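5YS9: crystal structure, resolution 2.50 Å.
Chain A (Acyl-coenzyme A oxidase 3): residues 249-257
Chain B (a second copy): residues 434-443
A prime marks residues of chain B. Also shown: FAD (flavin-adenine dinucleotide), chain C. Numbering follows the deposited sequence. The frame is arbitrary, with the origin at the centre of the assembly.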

ATOM      1  N   ASP A 249     -18.463  -2.183 -20.318  1.00 26.20           N
ATOM      2  CA  ASP A 249     -17.339  -2.509 -19.478  1.00 27.15           C
ATOM      3  C   ASP A 249     -16.731  -1.256 -18.880  1.00 26.91           C
ATOM      4  O   ASP A 249     -16.433  -0.309 -19.572  1.00 26.84           O
ATOM      5  CB  ASP A 249     -16.309  -3.242 -20.325  1.00 30.21           C
ATOM      6  CG  ASP A 249     -15.179  -3.825 -19.530  1.00 30.76           C
ATOM      7  OD1 ASP A 249     -14.908  -3.397 -18.412  1.00 28.95           O
ATOM      8  OD2 ASP A 249     -14.543  -4.731 -20.055  1.00 35.90           O
ATOM      9  N   ILE A 250     -16.560  -1.270 -17.574  1.00 29.76           N
ATOM     10  CA  ILE A 250     -15.929  -0.186 -16.858  1.00 32.24           C
ATOM     11  C   ILE A 250     -14.442  -0.092 -17.132  1.00 32.40           C
ATOM     12  O   ILE A 250     -13.856   0.957 -16.999  1.00 39.32           O
ATOM     13  CB  ILE A 250     -16.284  -0.194 -15.372  1.00 31.98           C
ATOM     14  CG1 ILE A 250     -17.768   0.114 -15.239  1.00 33.11           C
ATOM     15  CG2 ILE A 250     -15.458   0.827 -14.625  1.00 32.90           C
ATOM     16  CD1 ILE A 250     -18.271   0.214 -13.837  1.00 32.76           C
ATOM     17  N   GLY A 251     -13.839  -1.193 -17.540  1.00 30.14           N
ATOM     18  CA  GLY A 251     -12.452  -1.156 -17.929  1.00 32.55           C
ATOM     19  C   GLY A 251     -11.440  -1.455 -16.861  1.00 28.84           C
ATOM     20  O   GLY A 251     -11.713  -2.158 -15.921  1.00 27.01           O
ATOM     21  N   LYS A 252     -10.241  -0.942 -17.053  1.00 34.09           N
ATOM     22  CA  LYS A 252      -9.117  -1.288 -16.211  1.00 33.99           C
ATOM     23  C   LYS A 252      -9.332  -0.905 -14.767  1.00 32.50           C
ATOM     24  O   LYS A 252      -9.697   0.210 -14.462  1.00 37.74           O
ATOM     25  CB  LYS A 252      -7.852  -0.607 -16.747  1.00 32.87           C
ATOM     26  CG  LYS A 252      -6.572  -0.945 -16.021  1.00 30.32           C
ATOM     27  CD  LYS A 252      -6.036  -2.278 -16.472  1.00 31.24           C
ATOM     28  CE  LYS A 252      -4.716  -2.589 -15.819  1.00 30.44           C
ATOM     29  NZ  LYS A 252      -4.868  -2.969 -14.401  1.00 28.88           N
ATOM     30  N   LYS A 253      -9.058  -1.852 -13.886  1.00 32.28           N
ATOM     31  CA  LYS A 253      -9.032  -1.622 -12.439  1.00 30.40           C
ATOM     32  C   LYS A 253      -7.621  -1.742 -11.855  1.00 29.29           C
ATOM     33  O   LYS A 253      -6.712  -2.295 -12.477  1.00 30.32           O
ATOM     34  CB  LYS A 253      -9.954  -2.597 -11.742  1.00 30.46           C
ATOM     35  CG  LYS A 253     -11.361  -2.541 -12.281  1.00 30.75           C
ATOM     36  CD  LYS A 253     -12.318  -3.335 -11.436  1.00 30.82           C
ATOM     37  CE  LYS A 253     -12.055  -4.817 -11.463  1.00 31.41           C
ATOM     38  NZ  LYS A 253     -12.325  -5.510 -12.748  1.00 31.59           N
ATOM     39  N   MET A 254      -7.425  -1.191 -10.667  1.00 28.87           N
ATOM     40  CA  MET A 254      -6.175  -1.403  -9.970  1.00 31.37           C
ATOM     41  C   MET A 254      -5.785  -2.915  -9.928  1.00 31.00           C
ATOM     42  O   MET A 254      -4.585  -3.262 -10.075  1.00 30.60           O
ATOM     43  CB  MET A 254      -6.283  -0.868  -8.566  1.00 32.10           C
ATOM     44  CG  MET A 254      -5.122  -1.240  -7.660  1.00 30.37           C
ATOM     45  SD  MET A 254      -5.186  -0.061  -6.315  1.00 29.91           S
ATOM     46  CE  MET A 254      -3.740  -0.521  -5.320  1.00 30.62           C
ATOM     47  N   GLY A 255      -6.785  -3.760  -9.746  1.00 26.32           N
ATOM     48  CA  GLY A 255      -6.619  -5.173  -9.544  1.00 24.49           C
ATOM     49  C   GLY A 255      -7.846  -5.923  -9.990  1.00 26.58           C
ATOM     50  O   GLY A 255      -8.790  -5.332 -10.467  1.00 32.35           O
ATOM     51  N   ARG A 256      -7.807  -7.239  -9.868  1.00 27.96           N
ATOM     52  CA  ARG A 256      -8.973  -8.078 -10.092  1.00 30.49           C
ATOM     53  C   ARG A 256      -9.574  -7.879 -11.461  1.00 31.60           C
ATOM     54  O   ARG A 256     -10.766  -7.757 -11.619  1.00 30.28           O
ATOM     55  CB  ARG A 256     -10.011  -7.877  -8.995  1.00 35.63           C
ATOM     56  CG  ARG A 256      -9.647  -8.565  -7.695  1.00 37.36           C
ATOM     57  CD  ARG A 256     -10.787  -8.579  -6.705  1.00 38.41           C
ATOM     58  NE  ARG A 256     -10.320  -8.459  -5.334  1.00 45.30           N
ATOM     59  CZ  ARG A 256     -10.537  -9.348  -4.379  1.00 47.40           C
ATOM     60  NH1 ARG A 256     -11.223 -10.438  -4.624  1.00 53.36           N
ATOM     61  NH2 ARG A 256     -10.073  -9.138  -3.167  1.00 47.30           N
ATOM     62  N   ASP A 257      -8.708  -7.836 -12.452  1.00 30.66           N
ATOM     63  CA  ASP A 257      -9.113  -7.593 -13.810  1.00 31.23           C
ATOM     64  C   ASP A 257      -9.925  -8.722 -14.427  1.00 33.13           C
ATOM     65  O   ASP A 257     -10.556  -8.520 -15.433  1.00 34.73           O
ATOM     66  CB  ASP A 257      -7.926  -7.203 -14.676  1.00 30.79           C
ATOM     67  CG  ASP A 257      -7.727  -5.704 -14.751  1.00 30.12           C
ATOM     68  OD1 ASP A 257      -8.702  -4.953 -14.785  1.00 35.42           O
ATOM     69  OD2 ASP A 257      -6.582  -5.267 -14.779  1.00 32.71           O
TER
HETATM   70  PA  FAD C 801     -18.697   6.381  -0.844  1.00 47.83           P
HETATM   71  O1A FAD C 801     -19.205   7.567  -1.568  1.00 54.85           O
HETATM   72  O2A FAD C 801     -19.579   5.626   0.074  1.00 49.21           O
HETATM   73  O5B FAD C 801     -17.485   6.899   0.027  1.00 48.59           O
HETATM   74  C5B FAD C 801     -16.375   7.522  -0.598  1.00 45.50           C
HETATM   75  C4B FAD C 801     -15.383   8.023   0.432  1.00 48.94           C
HETATM   76  O4B FAD C 801     -16.020   8.966   1.286  1.00 51.57           O
HETATM   77  C3B FAD C 801     -14.907   6.894   1.306  1.00 47.94           C
HETATM   78  O3B FAD C 801     -13.531   7.062   1.584  1.00 48.72           O
HETATM   79  C2B FAD C 801     -15.641   7.076   2.598  1.00 46.44           C
HETATM   80  O2B FAD C 801     -14.783   6.742   3.672  1.00 39.34           O
HETATM   81  C1B FAD C 801     -15.989   8.542   2.635  1.00 48.47           C
HETATM   82  N9A FAD C 801     -17.295   8.665   3.310  1.00 54.28           N
HETATM   83  C8A FAD C 801     -18.488   8.275   2.845  1.00 52.87           C
HETATM   84  N7A FAD C 801     -19.452   8.518   3.747  1.00 54.20           N
HETATM   85  C5A FAD C 801     -18.876   9.069   4.814  1.00 56.33           C
HETATM   86  C6A FAD C 801     -19.319   9.568   6.123  1.00 56.53           C
HETATM   87  N6A FAD C 801     -20.613   9.528   6.483  1.00 57.43           N
HETATM   88  N1A FAD C 801     -18.384  10.064   6.947  1.00 58.98           N
HETATM   89  C2A FAD C 801     -17.093  10.110   6.604  1.00 51.87           C
HETATM   90  N3A FAD C 801     -16.625   9.676   5.439  1.00 49.14           N
HETATM   91  C4A FAD C 801     -17.452   9.159   4.523  1.00 54.24           C
HETATM   92  N1  FAD C 801     -21.286  -2.896  -5.811  1.00 37.54           N
HETATM   93  C2  FAD C 801     -22.294  -3.716  -6.141  1.00 41.65           C
HETATM   94  O2  FAD C 801     -23.436  -3.436  -5.787  1.00 46.95           O
HETATM   95  N3  FAD C 801     -22.126  -4.833  -6.831  1.00 40.92           N
HETATM   96  C4  FAD C 801     -20.940  -5.218  -7.248  1.00 35.56           C
HETATM   97  O4  FAD C 801     -20.820  -6.252  -7.891  1.00 35.04           O
HETATM   98  C4X FAD C 801     -19.782  -4.381  -6.936  1.00 36.09           C
HETATM   99  N5  FAD C 801     -18.563  -4.717  -7.337  1.00 37.22           N
HETATM  100  C5X FAD C 801     -17.527  -3.928  -7.049  1.00 39.43           C
HETATM  101  C6  FAD C 801     -16.287  -4.312  -7.493  1.00 38.52           C
HETATM  102  C7  FAD C 801     -15.193  -3.537  -7.227  1.00 36.92           C
HETATM  103  C7M FAD C 801     -13.853  -3.998  -7.719  1.00 40.20           C
HETATM  104  C8  FAD C 801     -15.354  -2.286  -6.457  1.00 36.53           C
HETATM  105  C8M FAD C 801     -14.170  -1.424  -6.145  1.00 39.54           C
HETATM  106  C9  FAD C 801     -16.597  -1.900  -6.000  1.00 40.45           C
HETATM  107  C9A FAD C 801     -17.697  -2.678  -6.272  1.00 38.63           C
HETATM  108  N10 FAD C 801     -18.971  -2.312  -5.823  1.00 36.97           N
HETATM  109  C10 FAD C 801     -20.030  -3.156  -6.169  1.00 36.23           C
HETATM  110  C1' FAD C 801     -19.205  -1.074  -5.082  1.00 41.05           C
HETATM  111  C2' FAD C 801     -18.765  -1.059  -3.630  1.00 44.83           C
HETATM  112  O2' FAD C 801     -19.666  -1.867  -2.891  1.00 44.32           O
HETATM  113  C3' FAD C 801     -18.800   0.385  -3.132  1.00 45.26           C
HETATM  114  O3' FAD C 801     -17.785   1.073  -3.840  1.00 45.31           O
HETATM  115  C4' FAD C 801     -18.567   0.648  -1.644  1.00 44.77           C
HETATM  116  O4' FAD C 801     -19.407  -0.136  -0.808  1.00 50.84           O
HETATM  117  C5' FAD C 801     -18.901   2.080  -1.302  1.00 42.79           C
HETATM  118  O5' FAD C 801     -18.006   2.949  -1.957  1.00 50.92           O
HETATM  119  P   FAD C 801     -18.499   4.244  -2.720  1.00 46.99           P
HETATM  120  O1P FAD C 801     -17.817   4.249  -4.031  1.00 51.38           O
HETATM  121  O2P FAD C 801     -19.978   4.307  -2.636  1.00 47.91           O
HETATM  122  O3P FAD C 801     -17.895   5.416  -1.840  1.00 50.53           O
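Chain B 434-443: GYSGYNGFGQ

Chain B meets an irregular segment of chain A through two backbone-backbone hydrogen bonds and the side chains of Tyr435′, Tyr438′ and Met254, and the two stretches together bury 549 Å². Gly434′ makes no contact with that segment. Tyr435′ makes the largest contribution, with 126 Å² covered. Its backbone (phi/psi -93/-8) presents the carbonyl to Met254: Met254 N donates to Tyr435′ O at 2.8 Å, and the angle of 168° at the hydrogen makes this bond nearly linear. Tyr435′ O also lies 3.3 Å from Lys253 CA, a CA-H...O contact. The Tyr435′ side chain (chi1 t) leaves CA sideways, yet its end comes nearer chain A. Met254 CB lies over one ring face, 4.0 Å from the centroid and 23° off the normal, while Tyr435′ CD2 approaches FAD C7M at 3.7 Å. Farther out, Tyr435′ OH reaches Gly255 C at 3.1 Å; an ideal CB on Gly255 would fall 2.5 Å from that hydroxyl oxygen.

Ser436′ (-65/127) turns its CB away and forms a single backbone bridge with Lys253, CA to CA 4.5 Å. Gly437′ N completes it, donating to Lys252 O at 2.7 Å. The two hydrogen bonds flank Lys253 in the antiparallel pattern, so chain B runs broadly against chain A here. Gly437′ opens a 3-10 segment that runs to Asn439′; a CB here would lie 2.8 Å from Lys252 CG. Tyr438′ (chi1 m) then sends its hydroxyl back to chain A, where Lys252 N donates to Tyr438′ OH at 3.2 Å and 174°. Ile250 O meets the ring edge, 3.5 Å from Tyr438′ CE2.

Asn439′ and Gly440′ make no contact; Gly440′, with phi 84°, takes the N-cap position. The following helix brings Gly442′ CA 3.7 Å from Met254 SD; an ideal CB would lie 2.9 Å from Met254 CB.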

ATOM      1  N   GLY B 434     -11.748   5.113  -6.525  1.00 36.75           N
ATOM      2  CA  GLY B 434     -10.295   5.031  -6.363  1.00 35.78           C
ATOM      3  C   GLY B 434      -9.659   3.801  -7.018  1.00 34.03           C
ATOM      4  O   GLY B 434      -8.494   3.835  -7.327  1.00 32.83           O
ATOM      5  N   TYR B 435     -10.437   2.739  -7.222  1.00 31.99           N
ATOM      6  CA  TYR B 435      -9.962   1.457  -7.721  1.00 31.61           C
ATOM      7  C   TYR B 435     -10.079   1.333  -9.259  1.00 32.66           C
ATOM      8  O   TYR B 435      -9.594   0.367  -9.835  1.00 32.60           O
ATOM      9  CB  TYR B 435     -10.768   0.337  -7.026  1.00 32.58           C
ATOM     10  CG  TYR B 435     -10.179  -1.067  -7.062  1.00 29.53           C
ATOM     11  CD1 TYR B 435      -9.122  -1.427  -6.225  1.00 30.42           C
ATOM     12  CD2 TYR B 435     -10.687  -2.032  -7.902  1.00 28.19           C
ATOM     13  CE1 TYR B 435      -8.570  -2.719  -6.248  1.00 30.47           C
ATOM     14  CE2 TYR B 435     -10.139  -3.323  -7.934  1.00 30.44           C
ATOM     15  CZ  TYR B 435      -9.096  -3.663  -7.100  1.00 29.87           C
ATOM     16  OH  TYR B 435      -8.579  -4.928  -7.117  1.00 31.92           O
ATOM     17  N   SER B 436     -10.725   2.295  -9.917  1.00 31.08           N
ATOM     18  CA  SER B 436     -10.617   2.435 -11.355  1.00 31.50           C
ATOM     19  C   SER B 436      -9.190   2.793 -11.816  1.00 33.55           C
ATOM     20  O   SER B 436      -8.629   3.783 -11.354  1.00 36.03           O
ATOM     21  CB  SER B 436     -11.542   3.547 -11.833  1.00 31.20           C
ATOM     22  OG  SER B 436     -11.334   3.788 -13.195  1.00 30.26           O
ATOM     23  N   GLY B 437      -8.625   2.025 -12.757  1.00 31.70           N
ATOM     24  CA  GLY B 437      -7.278   2.319 -13.297  1.00 31.12           C
ATOM     25  C   GLY B 437      -7.129   3.733 -13.862  1.00 28.53           C
ATOM     26  O   GLY B 437      -6.060   4.340 -13.809  1.00 25.86           O
ATOM     27  N   TYR B 438      -8.229   4.255 -14.390  1.00 30.37           N
ATOM     28  CA  TYR B 438      -8.242   5.580 -15.024  1.00 32.81           C
ATOM     29  C   TYR B 438      -8.031   6.738 -14.044  1.00 32.20           C
ATOM     30  O   TYR B 438      -7.555   7.800 -14.435  1.00 34.21           O
ATOM     31  CB  TYR B 438      -9.518   5.749 -15.865  1.00 32.91           C
ATOM     32  CG  TYR B 438      -9.637   4.612 -16.820  1.00 33.99           C
ATOM     33  CD1 TYR B 438      -8.623   4.358 -17.751  1.00 34.76           C
ATOM     34  CD2 TYR B 438     -10.731   3.742 -16.767  1.00 34.68           C
ATOM     35  CE1 TYR B 438      -8.705   3.267 -18.610  1.00 35.54           C
ATOM     36  CE2 TYR B 438     -10.823   2.654 -17.621  1.00 36.82           C
ATOM     37  CZ  TYR B 438      -9.809   2.418 -18.540  1.00 36.61           C
ATOM     38  OH  TYR B 438      -9.896   1.319 -19.338  1.00 32.95           O
ATOM     39  N   ASN B 439      -8.323   6.509 -12.767  1.00 34.00           N
ATOM     40  CA  ASN B 439      -8.072   7.522 -11.727  1.00 34.75           C
ATOM     41  C   ASN B 439      -6.643   7.477 -11.120  1.00 32.62           C
ATOM     42  O   ASN B 439      -6.377   8.157 -10.129  1.00 29.72           O
ATOM     43  CB  ASN B 439      -9.188   7.486 -10.687  1.00 32.87           C
ATOM     44  CG  ASN B 439     -10.498   8.007 -11.253  1.00 33.66           C
ATOM     45  OD1 ASN B 439     -10.527   9.016 -11.966  1.00 35.65           O
ATOM     46  ND2 ASN B 439     -11.575   7.289 -10.996  1.00 37.53           N
ATOM     47  N   GLY B 440      -5.748   6.684 -11.738  1.00 29.34           N
ATOM     48  CA  GLY B 440      -4.314   6.786 -11.538  1.00 28.80           C
ATOM     49  C   GLY B 440      -3.717   6.074 -10.344  1.00 27.98           C
ATOM     50  O   GLY B 440      -2.563   5.717 -10.391  1.00 25.09           O
ATOM     51  N   PHE B 441      -4.510   5.851  -9.288  1.00 29.82           N
ATOM     52  CA  PHE B 441      -4.012   5.363  -8.007  1.00 29.76           C
ATOM     53  C   PHE B 441      -3.238   4.048  -8.095  1.00 28.15           C
ATOM     54  O   PHE B 441      -2.173   3.923  -7.499  1.00 29.75           O
ATOM     55  CB  PHE B 441      -5.163   5.210  -6.993  1.00 31.94           C
ATOM     56  CG  PHE B 441      -5.829   6.509  -6.634  1.00 33.10           C
ATOM     57  CD1 PHE B 441      -5.208   7.402  -5.756  1.00 34.32           C
ATOM     58  CD2 PHE B 441      -7.073   6.842  -7.162  1.00 32.63           C
ATOM     59  CE1 PHE B 441      -5.818   8.599  -5.444  1.00 34.55           C
ATOM     60  CE2 PHE B 441      -7.669   8.043  -6.857  1.00 32.05           C
ATOM     61  CZ  PHE B 441      -7.049   8.924  -6.005  1.00 32.85           C
ATOM     62  N   GLY B 442      -3.786   3.087  -8.836  1.00 30.16           N
ATOM     63  CA  GLY B 442      -3.293   1.721  -8.881  1.00 28.01           C
ATOM     64  C   GLY B 442      -1.904   1.692  -9.457  1.00 28.44           C
ATOM     65  O   GLY B 442      -0.963   1.171  -8.822  1.00 26.02           O
ATOM     66  N   GLN B 443      -1.775   2.293 -10.642  1.00 27.80           N
ATOM     67  CA  GLN B 443      -0.518   2.327 -11.365  1.00 27.46           C
ATOM     68  C   GLN B 443       0.497   3.231 -10.656  1.00 29.28           C
ATOM     69  O   GLN B 443       1.703   2.861 -10.525  1.00 27.01           O
ATOM     70  CB  GLN B 443      -0.703   2.713 -12.838  1.00 29.44           C
ATOM     71  CG  GLN B 443       0.313   2.142 -13.854  1.00 31.35           C
ATOM     72  CD  GLN B 443       0.631   0.646 -13.696  1.00 30.82           C
ATOM     73  OE1 GLN B 443       1.617   0.300 -13.069  1.00 30.86           O
ATOM     74  NE2 GLN B 443      -0.175  -0.217 -14.247  1.00 31.72           N
TER